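Local coordinates for protein pyruvate kinase (Pseudomonas aeruginosa, PDB 6QXL) that probably catalyses the last step of glycolysis, the transfer of phosphate from phosphoenolpyruvate to ADP that yields pyruvate and ATP, working as a homotetramer, at residues Ser18-Val21 with Leu22-Ile26; Asp68-Pro72 with Lys73-Ala77. One frame throughout, in Å; residues are numbered along the deposited sequence.

Interaction 1: Ser18-Val21 with Leu22-Ile26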
loop_
_atom_site.group_PDB
_atom_site.type_symbol
_atom_site.label_atom_id
_atom_site.label_comp_id
_atom_site.label_asym_id
_atom_site.label_seq_id
_atom_site.Cartn_x
_atom_site.Cartn_y
_atom_site.Cartn_z
ATOM N N SER A 18 4.787 49.134 -19.500
ATOM C CA SER A 18 6.000 49.789 -19.889
ATOM C C SER A 18 7.161 48.793 -20.075
ATOM O O SER A 18 7.174 47.715 -19.476
ATOM C CB SER A 18 6.398 50.806 -18.832
ATOM O OG SER A 18 6.978 50.191 -17.680
ATOM N N PRO A 19 8.154 49.172 -20.892
ATOM C CA PRO A 19 9.340 48.339 -21.010
ATOM C C PRO A 19 10.109 48.143 -19.712
ATOM O O PRO A 19 10.684 47.076 -19.513
ATOM C CB PRO A 19 10.195 49.072 -22.036
ATOM C CG PRO A 19 9.255 49.940 -22.798
ATOM C CD PRO A 19 8.159 50.285 -21.857
ATOM N N GLU A 20 10.103 49.133 -18.824
ATOM C CA GLU A 20 10.855 48.992 -17.583
ATOM C C GLU A 20 10.265 47.899 -16.687
ATOM O O GLU A 20 11.017 47.125 -16.079
ATOM C CB GLU A 20 10.955 50.311 -16.798
ATOM C CG GLU A 20 11.786 50.196 -15.501
ATOM C CD GLU A 20 11.481 51.201 -14.395
ATOM O OE1 GLU A 20 10.485 51.968 -14.418
ATOM O OE2 GLU A 20 12.274 51.154 -13.456
ATOM N N VAL A 21 8.937 47.827 -16.616
ATOM C CA VAL A 21 8.301 46.866 -15.737
ATOM C C VAL A 21 8.356 45.472 -16.357
ATOM O O VAL A 21 8.658 44.494 -15.662
ATOM C CB VAL A 21 6.861 47.275 -15.403
ATOM C CG1 VAL A 21 6.146 46.196 -14.591
ATOM C CG2 VAL A 21 6.871 48.590 -14.627
ATOM N N LEU A 22 8.079 45.378 -17.656
ATOM C CA LEU A 22 8.185 44.096 -18.339
ATOM C C LEU A 22 9.580 43.504 -18.208
ATOM O O LEU A 22 9.731 42.326 -17.898
ATOM C CB LEU A 22 7.799 44.222 -19.802
ATOM C CG LEU A 22 6.303 44.445 -20.019
ATOM C CD1 LEU A 22 6.012 44.746 -21.474
ATOM C CD2 LEU A 22 5.482 43.249 -19.572
ATOM N N GLU A 23 10.608 44.328 -18.386
ATOM C CA GLU A 23 11.953 43.819 -18.177
ATOM C C GLU A 23 12.114 43.249 -16.759
ATOM O O GLU A 23 12.673 42.171 -16.580
ATOM C CB GLU A 23 12.998 44.895 -18.467
ATOM C CG GLU A 23 14.448 44.368 -18.428
ATOM C CD GLU A 23 15.442 45.253 -19.123
ATOM O OE1 GLU A 23 15.328 46.484 -19.102
ATOM O OE2 GLU A 23 16.377 44.698 -19.733
ATOM N N GLN A 24 11.597 43.959 -15.763
ATOM C CA GLN A 24 11.695 43.501 -14.382
ATOM C C GLN A 24 10.915 42.201 -14.107
ATOM O O GLN A 24 11.363 41.373 -13.312
ATOM C CB GLN A 24 11.234 44.588 -13.439
ATOM C CG GLN A 24 12.251 45.682 -13.190
ATOM C CD GLN A 24 11.645 46.790 -12.338
ATOM O OE1 GLN A 24 11.052 47.764 -12.859
ATOM N NE2 GLN A 24 11.726 46.616 -11.031
ATOM N N LEU A 25 9.763 42.041 -14.770
ATOM C CA LEU A 25 8.985 40.819 -14.664
ATOM C C LEU A 25 9.715 39.627 -15.293
ATOM O O LEU A 25 9.698 38.520 -14.747
ATOM C CB LEU A 25 7.606 40.977 -15.325
ATOM C CG LEU A 25 6.585 41.940 -14.747
ATOM C CD1 LEU A 25 5.349 41.968 -15.648
ATOM C CD2 LEU A 25 6.236 41.572 -13.319
ATOM N N ILE A 26 10.324 39.859 -16.442
ATOM C CA ILE A 26 11.140 38.847 -17.116
ATOM C C ILE A 26 12.273 38.416 -16.191
ATOM O O ILE A 26 12.510 37.217 -16.008
ATOM C CB ILE A 26 11.685 39.374 -18.460
ATOM C CG1 ILE A 26 10.458 39.814 -19.336
ATOM C CG2 ILE A 26 12.533 38.345 -19.159
ATOM C CD1 ILE A 26 9.420 38.910 -19.702
#
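Ser18 and Leu22 meet where helix 19-28 begins, in the beta-alpha-beta unit that this helix forms with strands 7-11 and 32-36 of the TIM barrel. Ser18 is the N-cap and works with two oxygens. Its OG accepts a hydrogen bond from Val21 N at 3.2 Å, while its carbonyl O takes Leu22 N at 3.1 Å in a nearly straight bond, N-H...O 172°. A first-turn amide that lies too early to find a helical carbonyl four residues back is thus served by a side chain.

Leu22 shows how a helical side chain starts beside the backbone and ends in the core. Its CB stands 3.6 Å from Ser18 O, and CG comes closer still to that oxygen, at 3.4 Å. This follows from chi1 of -71°, which sets CG beside the residue's own N, the atom already bonded to Ser18 O. CD1 ends the approach, 3.8 Å from Ser18 O. The side chain as a whole packs on Leu12, and on Leu51 and Leu55 of the neighbouring helix 42-58.

The i to i-4 bonding continues with Glu23 N to Pro19 O, Gln24 N to Glu20 O, and Leu25 N to Val21 O, and the Leu25 side chain also packs on Val326 and Val329 of helix 325-340. The Glu23 carboxylate is held outside the two segments, OE2 forming a salt bridge with Lys58 NZ and a hydrogen bond with His59 NE2. Across the two segments themselves, the apolar side-chain contact is a single one, Val21 CG1 to Leu25 CG at 4.3 Å.

Interaction 2: Asp68-Pro72 with Lys73-Ala77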
loop_
_atom_site.group_PDB
_atom_site.type_symbol
_atom_site.label_atom_id
_atom_site.label_comp_id
_atom_site.label_asym_id
_atom_site.label_seq_id
_atom_site.Cartn_x
_atom_site.Cartn_y
_atom_site.Cartn_z
ATOM N N ASP A 68 -6.115 35.084 -23.944
ATOM C CA ASP A 68 -7.300 34.653 -23.223
ATOM C C ASP A 68 -8.538 35.255 -23.868
ATOM O O ASP A 68 -8.746 36.458 -23.786
ATOM C CB ASP A 68 -7.161 35.047 -21.725
ATOM C CG ASP A 68 -8.063 34.245 -20.801
ATOM O OD1 ASP A 68 -9.246 34.045 -21.167
ATOM O OD2 ASP A 68 -7.605 33.789 -19.719
ATOM N N LEU A 69 -9.349 34.423 -24.487
ATOM C CA LEU A 69 -10.605 34.854 -25.116
ATOM C C LEU A 69 -11.623 35.264 -24.065
ATOM O O LEU A 69 -11.776 34.603 -23.038
ATOM C CB LEU A 69 -11.231 33.732 -25.961
ATOM C CG LEU A 69 -10.329 33.137 -27.066
ATOM C CD1 LEU A 69 -11.014 31.917 -27.709
ATOM C CD2 LEU A 69 -9.955 34.226 -28.106
ATOM N N GLN A 70 -12.345 36.349 -24.325
ATOM C CA GLN A 70 -13.320 36.839 -23.348
ATOM C C GLN A 70 -14.455 35.874 -23.127
ATOM O O GLN A 70 -14.914 35.682 -22.017
ATOM C CB GLN A 70 -13.851 38.187 -23.801
ATOM C CG GLN A 70 -14.966 38.738 -22.921
ATOM C CD GLN A 70 -15.406 40.120 -23.308
ATOM O OE1 GLN A 70 -14.889 41.067 -22.788
ATOM N NE2 GLN A 70 -16.401 40.221 -24.235
ATOM N N GLY A 71 -14.941 35.271 -24.201
ATOM C CA GLY A 71 -16.014 34.279 -24.059
ATOM C C GLY A 71 -17.358 34.967 -23.954
ATOM O O GLY A 71 -17.481 36.222 -24.013
ATOM N N PRO A 72 -18.413 34.188 -23.662
ATOM C CA PRO A 72 -19.751 34.704 -23.418
ATOM C C PRO A 72 -19.961 35.175 -21.944
ATOM O O PRO A 72 -20.709 34.631 -21.141
ATOM C CB PRO A 72 -20.604 33.513 -23.706
ATOM C CG PRO A 72 -19.783 32.335 -23.216
ATOM C CD PRO A 72 -18.389 32.728 -23.617
ATOM N N LYS A 73 -19.052 36.015 -21.543
ATOM C CA LYS A 73 -19.205 36.737 -20.291
ATOM C C LYS A 73 -20.306 37.778 -20.466
ATOM O O LYS A 73 -20.369 38.503 -21.491
ATOM C CB LYS A 73 -17.920 37.394 -19.894
ATOM C CG LYS A 73 -17.901 37.848 -18.455
ATOM C CD LYS A 73 -16.544 38.496 -18.108
ATOM C CE LYS A 73 -16.207 38.402 -16.631
ATOM N NZ LYS A 73 -15.871 37.010 -16.163
ATOM N N ILE A 74 -21.251 37.750 -19.507
ATOM C CA ILE A 74 -22.416 38.633 -19.621
ATOM C C ILE A 74 -22.098 39.848 -18.763
ATOM O O ILE A 74 -21.770 39.721 -17.579
ATOM C CB ILE A 74 -23.677 37.948 -19.096
ATOM C CG1 ILE A 74 -23.929 36.617 -19.792
ATOM C CG2 ILE A 74 -24.846 38.873 -19.169
ATOM C CD1 ILE A 74 -24.864 35.716 -19.005
ATOM N N ARG A 75 -22.234 41.039 -19.351
ATOM C CA ARG A 75 -21.923 42.265 -18.626
ATOM C C ARG A 75 -23.133 43.188 -18.640
ATOM O O ARG A 75 -23.988 43.138 -19.535
ATOM C CB ARG A 75 -20.735 43.008 -19.206
ATOM C CG ARG A 75 -19.624 42.150 -19.752
ATOM C CD ARG A 75 -18.388 43.044 -20.058
ATOM N NE ARG A 75 -17.168 42.212 -20.172
ATOM C CZ ARG A 75 -16.187 42.107 -19.253
ATOM N NH1 ARG A 75 -16.184 42.797 -18.122
ATOM N NH2 ARG A 75 -15.199 41.259 -19.466
ATOM N N ILE A 76 -23.176 44.051 -17.633
ATOM C CA ILE A 76 -24.107 45.163 -17.633
ATOM C C ILE A 76 -23.650 46.278 -18.576
ATOM O O ILE A 76 -22.531 46.281 -19.051
ATOM C CB ILE A 76 -24.383 45.679 -16.221
ATOM C CG1 ILE A 76 -23.166 46.394 -15.652
ATOM C CG2 ILE A 76 -24.841 44.531 -15.301
ATOM C CD1 ILE A 76 -23.257 46.672 -14.145
ATOM N N ALA A 77 -24.546 47.197 -18.836
ATOM C CA ALA A 77 -24.278 48.372 -19.683
ATOM C C ALA A 77 -23.609 49.522 -18.887
ATOM O O ALA A 77 -23.100 49.304 -17.795
ATOM C CB ALA A 77 -25.563 48.820 -20.370
#
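The ends of the Gln70 and Arg75 side chains meet across the bend through which the chain leaves barrel strand 64-68 for the separate sheet that starts at strand 74-75. In pyruvate kinases this crossing is one of the links between the barrel and the inserted B domain, the lid of the active site.

Side-chain hydrogen bonding is sparse. Arg75 NH2 donates to Gln70 OE1 over 3.3 Å, a weak bond with an angle of only 138°, and the amide and guanidinium planes stand 46° apart. Gln70 arrives fully extended, with CG anti to the residue's own N (chi1 175°), which carries OE1 past the turn. Arg75 is anchored at its other terminal nitrogen, NH1 donating to the carbonyl O of His157.

Backbone interactions shape the bend itself. Lys73 N donates weakly to Gly71 O at 2.9 Å, closing an inverse gamma turn centred on Pro72, and Gly71 N is tied to Asp176 OD1 of helix 174-185. At the backbone angles of Gly71 a CB would jam against the carbonyl O of Gln70 and clash with Pro72 CD, which calls for glycine.

Van der Waals contact is loose: Gln70 CG lies 4.4 Å from Lys73 CB. The Pro72 ring rests on Ala169.

As for charge, Lys73 NZ has a long, weak ion pair with Asp250 OD1, Asp250 being a ligand of the bound magnesium ion; the Lys73 side chain is about 4 Å from that metal and about 6 Å from the bound malonate. With both bonds across the bend weak, its path probably owes more to Gly71, Pro72 and ties to surrounding residues, a path that puts the Lys73 side chain near the magnesium.

In the fold
Both interactions belong to the part of the chain built around the barrel, yet their surroundings differ. Interaction 1 keeps to one element, helix 19-28 on the outside of the barrel, where regular backbone bonds carry the contact and leucines face neighbouring helices while the glutamates are more exposed. Interaction 2 has little regular structure: it joins a barrel strand to the edge of another sheet, uses weak bonds, and brings a lysine near the magnesium. The centres of interactions 1 and 2 are about 29 Å apart, and they do not touch. Each is partly buried, but 18-26 is bound into the barrel's helical layer, whereas 68-77 passes the magnesium site at Lys73 as it leaves the barrel.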